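PDB 3LKE: enoyl-CoA hydratase, which probably binds an acyl-CoA thioester in a crotonase-type fold and may act as an enoyl-CoA hydratase, though its actual reaction is not established. Local coordinates for residues T18-E23 and S56-Y61; H50-Q55 and S100-V105; C93-F98 and E225-Q230; Y111-G116 and K133-F138; H139-S144 and K249-L254. All blocks are in the same frame, centred on the assembly; numbering follows the deposited sequence.

Interaction 1: T18-E23 and S56-Y61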
# COMPACT_ATOMS: atom_id res chain seq x y z
N THR A 18 -21.18 18.34 14.67
CA THR A 18 -20.32 19.20 15.47
C THR A 18 -20.14 18.69 16.89
O THR A 18 -21.12 18.48 17.62
CB THR A 18 -20.89 20.65 15.54
OG1 THR A 18 -21.09 21.13 14.21
CG2 THR A 18 -19.94 21.58 16.28
N LEU A 19 -18.89 18.47 17.28
CA LEU A 19 -18.58 18.04 18.63
C LEU A 19 -18.62 19.24 19.55
O LEU A 19 -18.01 20.27 19.26
CB LEU A 19 -17.19 17.40 18.69
CG LEU A 19 -16.90 16.29 17.68
CD1 LEU A 19 -15.49 15.78 17.88
CD2 LEU A 19 -17.91 15.17 17.81
N ASP A 20 -19.33 19.09 20.67
CA ASP A 20 -19.55 20.19 21.60
C ASP A 20 -19.58 19.64 23.03
O ASP A 20 -20.64 19.45 23.61
CB ASP A 20 -20.86 20.89 21.25
CG ASP A 20 -21.05 22.19 22.01
OD1 ASP A 20 -20.14 22.57 22.77
OD2 ASP A 20 -22.11 22.83 21.83
N TYR A 21 -18.40 19.37 23.58
CA TYR A 21 -18.27 18.71 24.87
C TYR A 21 -17.16 19.40 25.64
O TYR A 21 -16.14 18.79 25.94
CB TYR A 21 -17.91 17.24 24.65
CG TYR A 21 -18.10 16.29 25.83
CD1 TYR A 21 -18.58 16.74 27.06
CD2 TYR A 21 -17.79 14.94 25.70
CE1 TYR A 21 -18.75 15.85 28.12
CE2 TYR A 21 -17.97 14.05 26.75
CZ TYR A 21 -18.44 14.51 27.96
OH TYR A 21 -18.61 13.62 29.01
N PRO A 22 -17.35 20.68 25.97
CA PRO A 22 -16.23 21.49 26.49
C PRO A 22 -15.67 20.97 27.81
O PRO A 22 -14.48 21.11 28.06
CB PRO A 22 -16.85 22.88 26.71
CG PRO A 22 -18.19 22.85 26.06
CD PRO A 22 -18.62 21.43 25.90
N GLU A 23 -16.53 20.41 28.65
CA GLU A 23 -16.08 19.89 29.93
C GLU A 23 -14.89 18.97 29.76
O GLU A 23 -13.88 19.09 30.46
CB GLU A 23 -17.20 19.12 30.63
CG GLU A 23 -16.73 18.38 31.87
CD GLU A 23 -17.80 17.50 32.48
OE1 GLU A 23 -18.85 17.26 31.82
OE2 GLU A 23 -17.59 17.03 33.62
N SER A 56 -15.46 20.59 15.09
CA SER A 56 -15.54 20.98 16.49
C SER A 56 -15.98 22.43 16.55
O SER A 56 -15.55 23.25 15.74
CB SER A 56 -14.17 20.86 17.17
OG SER A 56 -14.22 21.42 18.48
N LYS A 57 -16.83 22.74 17.52
CA LYS A 57 -17.32 24.10 17.70
C LYS A 57 -16.37 24.93 18.55
O LYS A 57 -16.58 26.13 18.75
CB LYS A 57 -18.71 24.11 18.34
CG LYS A 57 -19.31 25.50 18.45
CD LYS A 57 -20.39 25.58 19.52
CE LYS A 57 -21.58 24.71 19.18
NZ LYS A 57 -22.83 25.45 19.49
N HIS A 58 -15.32 24.30 19.06
CA HIS A 58 -14.43 24.97 19.99
C HIS A 58 -13.06 25.24 19.41
O HIS A 58 -12.36 24.33 18.94
CB HIS A 58 -14.35 24.20 21.31
CG HIS A 58 -15.68 24.00 21.96
ND1 HIS A 58 -16.35 25.02 22.63
CD2 HIS A 58 -16.50 22.92 22.01
CE1 HIS A 58 -17.50 24.56 23.07
NE2 HIS A 58 -17.62 23.30 22.71
N ARG A 59 -12.69 26.52 19.43
CA ARG A 59 -11.47 27.01 18.80
C ARG A 59 -10.23 26.25 19.26
O ARG A 59 -9.37 25.90 18.45
CB ARG A 59 -11.33 28.51 19.08
CG ARG A 59 -10.10 29.17 18.47
CD ARG A 59 -10.19 30.69 18.55
NE ARG A 59 -11.40 31.19 17.90
CZ ARG A 59 -12.44 31.72 18.54
NH1 ARG A 59 -12.43 31.85 19.86
NH2 ARG A 59 -13.50 32.13 17.85
N ALA A 60 -10.13 25.97 20.56
CA ALA A 60 -8.88 25.47 21.13
C ALA A 60 -8.52 24.03 20.76
O ALA A 60 -7.35 23.67 20.75
CB ALA A 60 -8.88 25.63 22.65
N TYR A 61 -9.51 23.21 20.46
CA TYR A 61 -9.24 21.78 20.28
C TYR A 61 -10.21 21.13 19.31
O TYR A 61 -11.36 21.53 19.21
CB TYR A 61 -9.35 21.07 21.63
CG TYR A 61 -10.57 21.50 22.43
CD1 TYR A 61 -11.81 20.88 22.25
CD2 TYR A 61 -10.48 22.53 23.35
CE1 TYR A 61 -12.92 21.27 22.98
CE2 TYR A 61 -11.59 22.94 24.08
CZ TYR A 61 -12.81 22.30 23.89
OH TYR A 61 -13.90 22.73 24.61
O HOH W 1 -23.62 25.15 22.36

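Interaction 2: H50-Q55 and S100-V105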
# COMPACT_ATOMS: atom_id res chain seq x y z
N HIS A 50 -25.16 14.71 0.11
CA HIS A 50 -24.05 14.10 -0.61
C HIS A 50 -22.79 14.00 0.26
O HIS A 50 -21.85 13.27 -0.07
CB HIS A 50 -23.74 14.87 -1.89
CG HIS A 50 -23.67 16.36 -1.69
ND1 HIS A 50 -22.66 16.97 -1.00
CD2 HIS A 50 -24.50 17.35 -2.10
CE1 HIS A 50 -22.86 18.28 -0.99
NE2 HIS A 50 -23.97 18.53 -1.66
N SER A 51 -22.78 14.73 1.37
CA SER A 51 -21.59 14.83 2.20
C SER A 51 -21.93 14.87 3.69
O SER A 51 -23.04 15.24 4.09
CB SER A 51 -20.79 16.08 1.84
OG SER A 51 -20.45 16.12 0.48
N ILE A 52 -20.95 14.47 4.49
CA ILE A 52 -21.02 14.58 5.94
C ILE A 52 -19.72 15.22 6.40
O ILE A 52 -18.64 14.73 6.09
CB ILE A 52 -21.18 13.21 6.60
CG1 ILE A 52 -22.53 12.59 6.22
CG2 ILE A 52 -21.08 13.34 8.11
CD1 ILE A 52 -22.71 11.19 6.70
N ILE A 53 -19.84 16.32 7.13
CA ILE A 53 -18.69 17.07 7.62
C ILE A 53 -18.60 16.93 9.14
O ILE A 53 -19.57 17.22 9.84
CB ILE A 53 -18.84 18.58 7.30
CG1 ILE A 53 -18.98 18.80 5.79
CG2 ILE A 53 -17.65 19.37 7.85
CD1 ILE A 53 -17.74 18.40 5.01
N LEU A 54 -17.45 16.49 9.65
CA LEU A 54 -17.25 16.37 11.10
C LEU A 54 -16.35 17.49 11.56
O LEU A 54 -15.32 17.75 10.94
CB LEU A 54 -16.65 15.00 11.45
CG LEU A 54 -17.59 13.82 11.17
CD1 LEU A 54 -16.93 12.90 10.15
CD2 LEU A 54 -17.91 13.07 12.44
N GLN A 55 -16.75 18.19 12.63
CA GLN A 55 -16.02 19.37 13.06
C GLN A 55 -16.20 19.61 14.56
O GLN A 55 -16.98 18.92 15.21
CB GLN A 55 -16.50 20.60 12.29
CG GLN A 55 -17.98 20.90 12.48
CD GLN A 55 -18.46 22.04 11.57
OE1 GLN A 55 -17.73 22.51 10.69
NE2 GLN A 55 -19.69 22.48 11.77
N SER A 100 -19.79 4.88 5.27
CA SER A 100 -20.73 5.90 4.80
C SER A 100 -20.74 5.96 3.28
O SER A 100 -19.68 5.94 2.65
CB SER A 100 -20.36 7.27 5.35
OG SER A 100 -21.24 8.26 4.83
N PRO A 101 -21.94 6.05 2.68
CA PRO A 101 -22.09 6.27 1.23
C PRO A 101 -21.87 7.73 0.83
O PRO A 101 -21.73 8.04 -0.36
CB PRO A 101 -23.54 5.87 0.98
CG PRO A 101 -24.24 6.21 2.27
CD PRO A 101 -23.24 5.87 3.36
N LYS A 102 -21.84 8.62 1.82
CA LYS A 102 -21.66 10.05 1.57
C LYS A 102 -20.18 10.38 1.58
O LYS A 102 -19.38 9.65 2.17
CB LYS A 102 -22.35 10.87 2.67
CG LYS A 102 -23.72 10.35 3.04
CD LYS A 102 -24.64 10.41 1.85
CE LYS A 102 -26.05 9.94 2.21
NZ LYS A 102 -26.98 10.12 1.06
N VAL A 103 -19.81 11.48 0.93
CA VAL A 103 -18.43 11.94 1.04
C VAL A 103 -18.23 12.43 2.47
O VAL A 103 -18.99 13.26 2.97
CB VAL A 103 -18.10 13.08 0.06
CG1 VAL A 103 -16.70 13.60 0.33
CG2 VAL A 103 -18.25 12.62 -1.39
N THR A 104 -17.19 11.92 3.12
CA THR A 104 -16.95 12.24 4.53
C THR A 104 -15.68 13.08 4.69
O THR A 104 -14.62 12.75 4.16
CB THR A 104 -16.86 10.95 5.37
OG1 THR A 104 -15.85 10.10 4.81
CG2 THR A 104 -18.19 10.23 5.35
N VAL A 105 -15.80 14.20 5.42
CA VAL A 105 -14.68 15.10 5.61
C VAL A 105 -14.57 15.48 7.08
O VAL A 105 -15.56 15.84 7.70
CB VAL A 105 -14.88 16.40 4.79
CG1 VAL A 105 -13.69 17.34 4.96
CG2 VAL A 105 -15.12 16.06 3.33

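Interaction 3: C93-F98 and E225-Q230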
# COMPACT_ATOMS: atom_id res chain seq x y z
N CYS A 93 -18.81 3.94 15.70
CA CYS A 93 -18.60 5.24 15.06
C CYS A 93 -17.58 5.12 13.92
O CYS A 93 -17.81 5.59 12.82
CB CYS A 93 -18.11 6.27 16.06
SG CYS A 93 -19.37 6.75 17.26
N VAL A 94 -16.44 4.49 14.21
CA VAL A 94 -15.40 4.34 13.18
C VAL A 94 -15.91 3.58 11.94
O VAL A 94 -15.69 4.00 10.80
CB VAL A 94 -14.13 3.64 13.73
CG1 VAL A 94 -13.15 3.35 12.59
CG2 VAL A 94 -13.47 4.49 14.81
N LEU A 95 -16.58 2.47 12.18
CA LEU A 95 -17.04 1.60 11.11
C LEU A 95 -18.11 2.30 10.28
O LEU A 95 -18.11 2.23 9.05
CB LEU A 95 -17.55 0.28 11.69
CG LEU A 95 -17.82 -0.86 10.70
CD1 LEU A 95 -16.60 -1.11 9.84
CD2 LEU A 95 -18.23 -2.11 11.48
N GLU A 96 -19.02 3.00 10.96
CA GLU A 96 -20.12 3.73 10.30
C GLU A 96 -19.66 4.94 9.49
O GLU A 96 -20.27 5.29 8.49
CB GLU A 96 -21.16 4.15 11.33
CG GLU A 96 -21.72 2.99 12.11
CD GLU A 96 -23.07 2.54 11.59
OE1 GLU A 96 -23.52 3.06 10.55
OE2 GLU A 96 -23.66 1.65 12.24
N ILE A 97 -18.58 5.58 9.91
CA ILE A 97 -17.97 6.60 9.07
C ILE A 97 -17.38 5.92 7.85
O ILE A 97 -17.67 6.29 6.73
CB ILE A 97 -16.86 7.36 9.82
CG1 ILE A 97 -17.47 8.15 10.98
CG2 ILE A 97 -16.11 8.31 8.87
CD1 ILE A 97 -16.43 8.76 11.90
N PHE A 98 -16.56 4.90 8.09
CA PHE A 98 -15.88 4.21 7.02
C PHE A 98 -16.83 3.71 5.93
O PHE A 98 -16.52 3.78 4.75
CB PHE A 98 -15.08 3.03 7.56
CG PHE A 98 -14.16 2.41 6.55
CD1 PHE A 98 -12.95 3.02 6.23
CD2 PHE A 98 -14.49 1.23 5.92
CE1 PHE A 98 -12.09 2.44 5.30
CE2 PHE A 98 -13.63 0.65 4.98
CZ PHE A 98 -12.44 1.26 4.68
N GLU A 225 -15.13 -5.26 5.91
CA GLU A 225 -15.17 -6.49 6.69
C GLU A 225 -13.87 -6.68 7.45
O GLU A 225 -13.86 -7.09 8.62
CB GLU A 225 -15.43 -7.70 5.78
CG GLU A 225 -15.44 -9.02 6.51
CD GLU A 225 -16.47 -9.06 7.63
OE1 GLU A 225 -17.60 -8.55 7.41
OE2 GLU A 225 -16.16 -9.59 8.72
N GLU A 226 -12.76 -6.36 6.79
CA GLU A 226 -11.46 -6.43 7.41
C GLU A 226 -11.32 -5.47 8.58
O GLU A 226 -10.72 -5.81 9.60
CB GLU A 226 -10.37 -6.18 6.36
CG GLU A 226 -10.41 -7.19 5.25
CD GLU A 226 -10.44 -8.61 5.77
OE1 GLU A 226 -9.47 -9.02 6.45
OE2 GLU A 226 -11.43 -9.33 5.50
N LEU A 227 -11.84 -4.26 8.41
CA LEU A 227 -11.81 -3.27 9.49
C LEU A 227 -12.65 -3.77 10.66
O LEU A 227 -12.24 -3.69 11.83
CB LEU A 227 -12.35 -1.92 8.98
CG LEU A 227 -12.57 -0.84 10.05
CD1 LEU A 227 -11.29 -0.62 10.87
CD2 LEU A 227 -13.04 0.45 9.39
N LYS A 228 -13.82 -4.30 10.35
CA LYS A 228 -14.71 -4.77 11.40
C LYS A 228 -14.00 -5.82 12.24
O LYS A 228 -14.03 -5.76 13.48
CB LYS A 228 -16.02 -5.33 10.83
CG LYS A 228 -16.91 -5.95 11.90
CD LYS A 228 -18.30 -6.28 11.36
CE LYS A 228 -18.31 -7.56 10.54
NZ LYS A 228 -19.70 -7.99 10.21
N GLN A 229 -13.36 -6.77 11.57
CA GLN A 229 -12.64 -7.81 12.28
C GLN A 229 -11.47 -7.25 13.09
O GLN A 229 -11.18 -7.72 14.18
CB GLN A 229 -12.15 -8.89 11.33
CG GLN A 229 -13.26 -9.61 10.60
CD GLN A 229 -12.73 -10.68 9.67
OE1 GLN A 229 -11.59 -11.14 9.83
NE2 GLN A 229 -13.53 -11.06 8.68
N GLN A 230 -10.79 -6.25 12.54
CA GLN A 230 -9.65 -5.68 13.23
C GLN A 230 -10.10 -4.93 14.49
O GLN A 230 -9.44 -4.97 15.53
CB GLN A 230 -8.85 -4.76 12.30
CG GLN A 230 -7.56 -4.28 12.92
CD GLN A 230 -6.35 -4.54 12.05
OE1 GLN A 230 -6.41 -5.31 11.09
NE2 GLN A 230 -5.23 -3.91 12.39

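Interaction 4: Y111-G116 and K133-F138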
# COMPACT_ATOMS: atom_id res chain seq x y z
N TYR A 111 -6.11 20.88 18.51
CA TYR A 111 -5.39 19.62 18.76
C TYR A 111 -6.30 18.40 18.67
O TYR A 111 -7.50 18.48 18.91
CB TYR A 111 -4.56 19.65 20.05
CG TYR A 111 -5.33 19.86 21.34
CD1 TYR A 111 -6.04 18.83 21.92
CD2 TYR A 111 -5.30 21.09 21.98
CE1 TYR A 111 -6.72 19.01 23.10
CE2 TYR A 111 -5.99 21.28 23.17
CZ TYR A 111 -6.70 20.23 23.72
OH TYR A 111 -7.39 20.40 24.90
N ALA A 112 -5.70 17.28 18.28
CA ALA A 112 -6.43 16.03 18.12
C ALA A 112 -5.49 14.94 18.60
O ALA A 112 -4.50 14.61 17.93
CB ALA A 112 -6.80 15.80 16.66
N TYR A 113 -5.80 14.41 19.78
CA TYR A 113 -4.94 13.41 20.43
C TYR A 113 -5.53 12.03 20.33
O TYR A 113 -6.75 11.83 20.49
CB TYR A 113 -4.78 13.73 21.92
CG TYR A 113 -4.15 15.07 22.22
CD1 TYR A 113 -3.28 15.67 21.33
CD2 TYR A 113 -4.41 15.71 23.42
CE1 TYR A 113 -2.69 16.88 21.61
CE2 TYR A 113 -3.83 16.92 23.72
CZ TYR A 113 -2.97 17.50 22.81
OH TYR A 113 -2.40 18.71 23.11
N GLY A 114 -4.65 11.05 20.16
CA GLY A 114 -5.04 9.66 20.11
C GLY A 114 -6.28 9.45 19.26
O GLY A 114 -6.38 9.95 18.13
N GLY A 115 -7.23 8.70 19.81
CA GLY A 115 -8.44 8.36 19.09
C GLY A 115 -9.25 9.59 18.70
O GLY A 115 -10.10 9.52 17.82
N GLY A 116 -9.01 10.71 19.38
CA GLY A 116 -9.64 11.97 18.99
C GLY A 116 -9.30 12.34 17.55
O GLY A 116 -10.09 12.99 16.84
N LYS A 133 -2.40 20.32 16.24
CA LYS A 133 -1.33 19.47 16.76
C LYS A 133 -1.90 18.07 16.98
O LYS A 133 -3.10 17.91 17.21
CB LYS A 133 -0.77 20.02 18.07
CG LYS A 133 0.12 21.25 17.93
CD LYS A 133 1.49 20.87 17.38
CE LYS A 133 2.48 22.03 17.48
NZ LYS A 133 2.04 23.21 16.67
N PHE A 134 -1.02 17.07 16.94
CA PHE A 134 -1.41 15.67 16.92
C PHE A 134 -0.51 14.86 17.85
O PHE A 134 0.64 15.23 18.06
CB PHE A 134 -1.27 15.12 15.49
CG PHE A 134 -2.09 15.87 14.48
CD1 PHE A 134 -3.37 15.46 14.17
CD2 PHE A 134 -1.56 16.99 13.84
CE1 PHE A 134 -4.13 16.14 13.23
CE2 PHE A 134 -2.32 17.68 12.91
CZ PHE A 134 -3.61 17.24 12.61
N LEU A 135 -1.05 13.78 18.40
CA LEU A 135 -0.31 12.94 19.33
C LEU A 135 -0.80 11.49 19.29
O LEU A 135 -1.99 11.23 19.27
CB LEU A 135 -0.45 13.51 20.76
CG LEU A 135 0.27 12.77 21.90
CD1 LEU A 135 1.78 12.85 21.71
CD2 LEU A 135 -0.13 13.37 23.25
N GLU A 136 0.15 10.55 19.28
CA GLU A 136 -0.15 9.13 19.41
C GLU A 136 0.70 8.64 20.57
O GLU A 136 1.91 8.49 20.43
CB GLU A 136 0.26 8.39 18.13
CG GLU A 136 -0.34 8.99 16.88
CD GLU A 136 -1.80 8.62 16.69
OE1 GLU A 136 -2.34 7.88 17.54
OE2 GLU A 136 -2.39 9.06 15.69
N ASN A 137 0.08 8.41 21.72
CA ASN A 137 0.85 8.22 22.94
C ASN A 137 0.73 6.84 23.55
O ASN A 137 1.01 6.65 24.73
CB ASN A 137 0.46 9.28 23.97
CG ASN A 137 1.58 9.59 24.94
OD1 ASN A 137 2.76 9.53 24.58
ND2 ASN A 137 1.21 9.93 26.17
N PHE A 138 0.32 5.88 22.73
CA PHE A 138 0.09 4.51 23.20
C PHE A 138 1.33 3.89 23.84
O PHE A 138 1.22 3.15 24.82
CB PHE A 138 -0.37 3.61 22.06
CG PHE A 138 -1.60 4.09 21.34
CD1 PHE A 138 -2.86 3.91 21.88
CD2 PHE A 138 -1.49 4.71 20.09
CE1 PHE A 138 -3.99 4.34 21.22
CE2 PHE A 138 -2.63 5.17 19.42
CZ PHE A 138 -3.87 4.97 19.98

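Interaction 5: H139-S144 and K249-L254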
# COMPACT_ATOMS: atom_id res chain seq x y z
N HIS A 139 2.51 4.17 23.28
CA HIS A 139 3.76 3.51 23.72
C HIS A 139 4.05 3.81 25.19
O HIS A 139 4.31 2.90 25.99
CB HIS A 139 4.93 3.96 22.84
CG HIS A 139 6.23 3.27 23.13
ND1 HIS A 139 6.44 1.94 22.84
CD2 HIS A 139 7.39 3.74 23.64
CE1 HIS A 139 7.68 1.61 23.18
NE2 HIS A 139 8.28 2.69 23.66
N LYS A 140 4.01 5.09 25.55
CA LYS A 140 4.27 5.48 26.93
C LYS A 140 3.13 5.04 27.86
O LYS A 140 3.37 4.76 29.04
CB LYS A 140 4.51 6.99 27.03
CG LYS A 140 5.77 7.46 26.30
CD LYS A 140 5.92 8.97 26.37
CE LYS A 140 7.17 9.44 25.62
NZ LYS A 140 7.09 9.19 24.15
N MET A 141 1.91 4.97 27.33
CA MET A 141 0.75 4.56 28.12
C MET A 141 0.78 3.05 28.42
O MET A 141 0.16 2.57 29.37
CB MET A 141 -0.58 4.93 27.42
CG MET A 141 -0.76 6.43 27.08
SD MET A 141 -2.15 6.78 25.95
CE MET A 141 -3.50 6.30 27.01
N GLY A 142 1.52 2.29 27.61
CA GLY A 142 1.57 0.85 27.79
C GLY A 142 0.33 0.16 27.26
O GLY A 142 -0.02 -0.93 27.70
N ILE A 143 -0.35 0.79 26.31
CA ILE A 143 -1.50 0.15 25.68
C ILE A 143 -1.32 -0.06 24.18
O ILE A 143 -0.38 0.47 23.58
CB ILE A 143 -2.79 0.92 25.93
CG1 ILE A 143 -2.69 2.32 25.33
CG2 ILE A 143 -3.07 0.98 27.44
CD1 ILE A 143 -4.03 3.02 25.25
N SER A 144 -2.21 -0.85 23.58
CA SER A 144 -2.18 -1.10 22.14
C SER A 144 -3.08 -0.10 21.43
O SER A 144 -3.94 0.52 22.06
CB SER A 144 -2.64 -2.52 21.84
OG SER A 144 -3.78 -2.85 22.63
N LYS A 249 -0.89 1.41 36.74
CA LYS A 249 0.26 2.15 37.26
C LYS A 249 0.66 3.27 36.32
O LYS A 249 0.92 4.40 36.75
CB LYS A 249 1.45 1.21 37.49
CG LYS A 249 2.68 1.88 38.06
CD LYS A 249 3.89 0.97 37.97
CE LYS A 249 5.04 1.51 38.82
NZ LYS A 249 5.27 2.96 38.58
N ARG A 250 0.69 2.98 35.02
CA ARG A 250 1.12 3.97 34.04
C ARG A 250 0.11 5.11 33.92
O ARG A 250 0.49 6.28 33.95
CB ARG A 250 1.37 3.32 32.67
CG ARG A 250 2.72 2.64 32.58
CD ARG A 250 2.93 1.89 31.26
NE ARG A 250 4.21 1.18 31.29
CZ ARG A 250 5.23 1.40 30.46
NH1 ARG A 250 5.14 2.30 29.49
NH2 ARG A 250 6.34 0.70 30.60
N LEU A 251 -1.16 4.76 33.80
CA LEU A 251 -2.21 5.76 33.72
C LEU A 251 -2.22 6.62 34.98
O LEU A 251 -2.46 7.83 34.92
CB LEU A 251 -3.58 5.10 33.53
CG LEU A 251 -3.82 4.42 32.18
CD1 LEU A 251 -5.17 3.75 32.16
CD2 LEU A 251 -3.68 5.43 31.03
N GLU A 252 -1.96 5.99 36.12
CA GLU A 252 -1.96 6.69 37.41
C GLU A 252 -0.88 7.76 37.45
O GLU A 252 -1.08 8.82 38.04
CB GLU A 252 -1.76 5.71 38.57
CG GLU A 252 -3.05 5.17 39.15
CD GLU A 252 -2.83 3.99 40.08
OE1 GLU A 252 -1.71 3.43 40.08
OE2 GLU A 252 -3.77 3.63 40.82
N ALA A 253 0.25 7.49 36.81
CA ALA A 253 1.36 8.43 36.81
C ALA A 253 1.12 9.58 35.84
O ALA A 253 1.37 10.75 36.17
CB ALA A 253 2.66 7.71 36.49
N LEU A 254 0.62 9.26 34.66
CA LEU A 254 0.32 10.26 33.65
C LEU A 254 -0.70 11.27 34.15
O LEU A 254 -0.81 12.38 33.63
CB LEU A 254 -0.16 9.60 32.35
CG LEU A 254 0.85 8.71 31.64
CD1 LEU A 254 0.21 7.95 30.48
CD2 LEU A 254 2.04 9.53 31.16

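Interaction 1: T18-E23 and S56-Y61
Asp20 turns its carboxylate between two side chains of the 56-61 loop, each oxygen serving a different partner. With CG anti to the backbone N (chi1 -170°), Asp20 crosses the His58 side chain at about a right angle, carboxylate and ring planes 53° apart. His58 NE2 donates to Asp20 OD1 at 2.6 Å, a short His-carboxylate bond that lies near the imidazole plane but reaches the oxygen from above the carboxylate plane. Asp20 OD2 faces Lys57, whose chain bends at chi3 and chi4 to bring NZ to 3.6 Å in a loose salt bridge; a water accepts from Lys57 NZ and donates to Asp20 OD2. OD2 also bonds to His7, so the carboxylate is gripped on both oxygens and would probably stay ionised. Pro22 leans obliquely on the imidazole, its CG 3.4 Å from His58 NE2, while Tyr61 OH sits above one face of that ring, toward its rim. Thr18 CG2, anti to the backbone N, presses on Lys57 CB at 3.5 Å, a tight carbon pair. Ser56 OG closes an ST turn by accepting from His58 N and donates to Tyr61 O. A nearly straight bond from Lys57 N to Leu19 O (3.2 Å) carries the parallel pairing to the ends of strands 14-19 and 51-56, beyond which the chain runs on as loops, with Asn109 bonded to His58 O beside strand 103-108.

Interaction 2: H50-Q55 and S100-V105
This is a buried pairing of two parallel strands, 51-56 and 103-108, in the middle of the six-stranded sheet. Four backbone bonds alternate between the chains: Val103 N to His50 O, Ile52 N to Val103 O at 2.8 Å, Val105 N to Ile52 O and Leu54 N to Val105 O. The last three meet their carbonyls nearly end-on, whereas Val103 N uses an in-plane lone pair of His50 O. Both strands belong to the parallel part of the crotonase core, with helix 68-76 and helix 81-98 in the connection between them. On the face bearing Ser51, Ile53 and Val105, the last two lie side by side pointing the same way, and Ile53 CD1 presses on Val105 CB at a tight 3.5 Å. On the other face Ile52 crosses Lys102 obliquely, its CD1 reaching Lys102 CG (3.9 Å) and the hydroxyl of Ser100. An alanine in place of Ile52 would lose CG1, CG2 and CD1 and would probably loosen the packing against Lys102 and Ser100. Lys102 bends at chi2 and its NZ bonds to the carbonyls of Glu46 and Ile49; Ser100 OG accepts from Lys102 N in an ST turn and also bonds Asn44.

Interaction 3: C93-F98 and E225-Q230
The Phe98 ring carries Leu227 CD2 over one face, the methyl 4.0 Å from the ring centroid and 27° off the normal, a CH-pi contact displaced toward the CB end of the ring. Leu227 CD2 comes nearest to Phe98 CG, at 3.6 Å. Lys220 makes a cation-pi contact with the same ring, and a bound glycerol lies close to the side chain. CG of Phe98 stands anti to the backbone N (chi1 -170°), which swings the ring out toward helix 223-241. Leu227 CG is likewise anti to its own N, so this leucine reaches back across the gap and enters between Val94, Leu95 and Phe98. The two helical segments run almost antiparallel, at 174°, but their axes stay 10.4 Å apart, and no hydrogen bond joins them; long side chains bridge the distance. Leu95 and Leu227 slide past each other in opposite directions, Leu95 CD1 meeting Leu227 CD2 at 3.9 Å, while the other methyl, Leu95 CD2, rests against Lys228 CB at 4.0 Å. An alanine in place of Leu95 would remove CG and both methyls and would probably leave Leu227 and the stem of Lys228 less well packed. Lys228 bends at chi3, turning its NZ away from the contact into a salt bridge with Glu225 OE1. Behind Leu227, Tyr151 and Phe152 of helix 149-157 continue the apolar packing, and Phe152 also touches Val94.

Interaction 4: Y111-G116 and K133-F138
Backbone hydrogen bonds join strands 111-113 and 133-135 in parallel, their directions 8° apart. Ala112 N donates to Lys133 O at 2.9 Å, nearly along the C=O axis, and Gly114 N donates to Leu135 O at 2.8 Å in the carbonyl plane. Two CA-H...O contacts fill the intervals, the straighter running from Phe134 CA to Ala112 O at 3.4 Å. Apolar packing takes both faces of the sheet. On one, Tyr113 and Leu135 cross obliquely: Tyr113 CD1 touches Leu135 CB at 3.6 Å, and Leu135 CD2 lies over one face of the tyrosine ring. Tyr111 CD1 lies 3.4 Å above the Tyr113 ring plane, toward its rim. On the other, Ala112 CB faces Phe134 CD1 at 4.3 Å, and the Phe134 ring meets Phe117 edge-to-face. Glu136, bent at chi2, bonds Asn118 through OE1. Gly114, its positive phi (44°) favouring glycine, sits at the N-cap of helix 115-118; the Gly114-Gly116 run matches the glycine-rich turn that in crotonases lends a backbone N-H to the oxyanion hole, and probably does so here. Strand 133-135 is the middle one of this three-stranded sheet, flanked by 111-113 and the antiparallel 172-173, and helix 159-168 packs on Glu136 and Phe138.

Interaction 5: H139-S144 and K249-L254
A Schellman motif ends helix 138-141, and the C-terminal helix 245-253 packs on this terminus through Arg250, Leu251 and Leu254. Gly142 is the C-prime residue: with positive phi (77°) it turns the chain so that Ile143 N bonds to Phe138 O and Gly142 N to His139 O. A side chain at Gly142 would collide with Arg250 CD, so the glycine suits both the turn and the close approach. Arg250 runs extended from CG to NE alongside the carbonyls of Lys140 and Met141 at the helix end, its CD 3.4 Å from Met141 O. Arg250 NH1 donates to Lys140 O at 3.1 Å; the oxygen lies near the guanidinium plane, but the donor stands above the carbonyl plane, and the N-H...O angle is 148°. NH1 has a second acceptor in Glu206 O of the second subunit, while NE forms a salt bridge with Glu246, so several partners fix the rotation of the group. The partial negative charge of the helix C-terminus probably adds to the attraction for the guanidinium. Beside the arginine the contact is apolar: Met141 crosses Leu254 at about a right angle, Met141 CG touching Leu254 CD1 at 3.8 Å. A bend at chi3 (66°) turns the methyl CE toward Leu251 CD2, 4.1 Å away. Leu71 of helix 68-76 meets both Met141 and Leu251, and helix 223-241 packs on Ile143 and Ser144.

Interactions 2 and 3 are the buried ones, whereas interactions 1, 4 and 5 are only partly so. Interactions 1 and 2 share the six-stranded sheet, where strands 14-19 and 51-56 are neighbours, and they touch at Gln55; the parallel pairing that fills interaction 2 gives way to charged and ring groups in interaction 1. Interaction 4 repeats parallel pairing in the smaller sheet and meets interaction 1 where Tyr61 packs on Tyr111. Interaction 3 joins helices by apolar contacts alone, including the aliphatic stem of a lysine. Interaction 5, about 14 Å from interaction 4 between centres, follows it along the chain and mixes apolar packing with an arginine that also reaches another subunit.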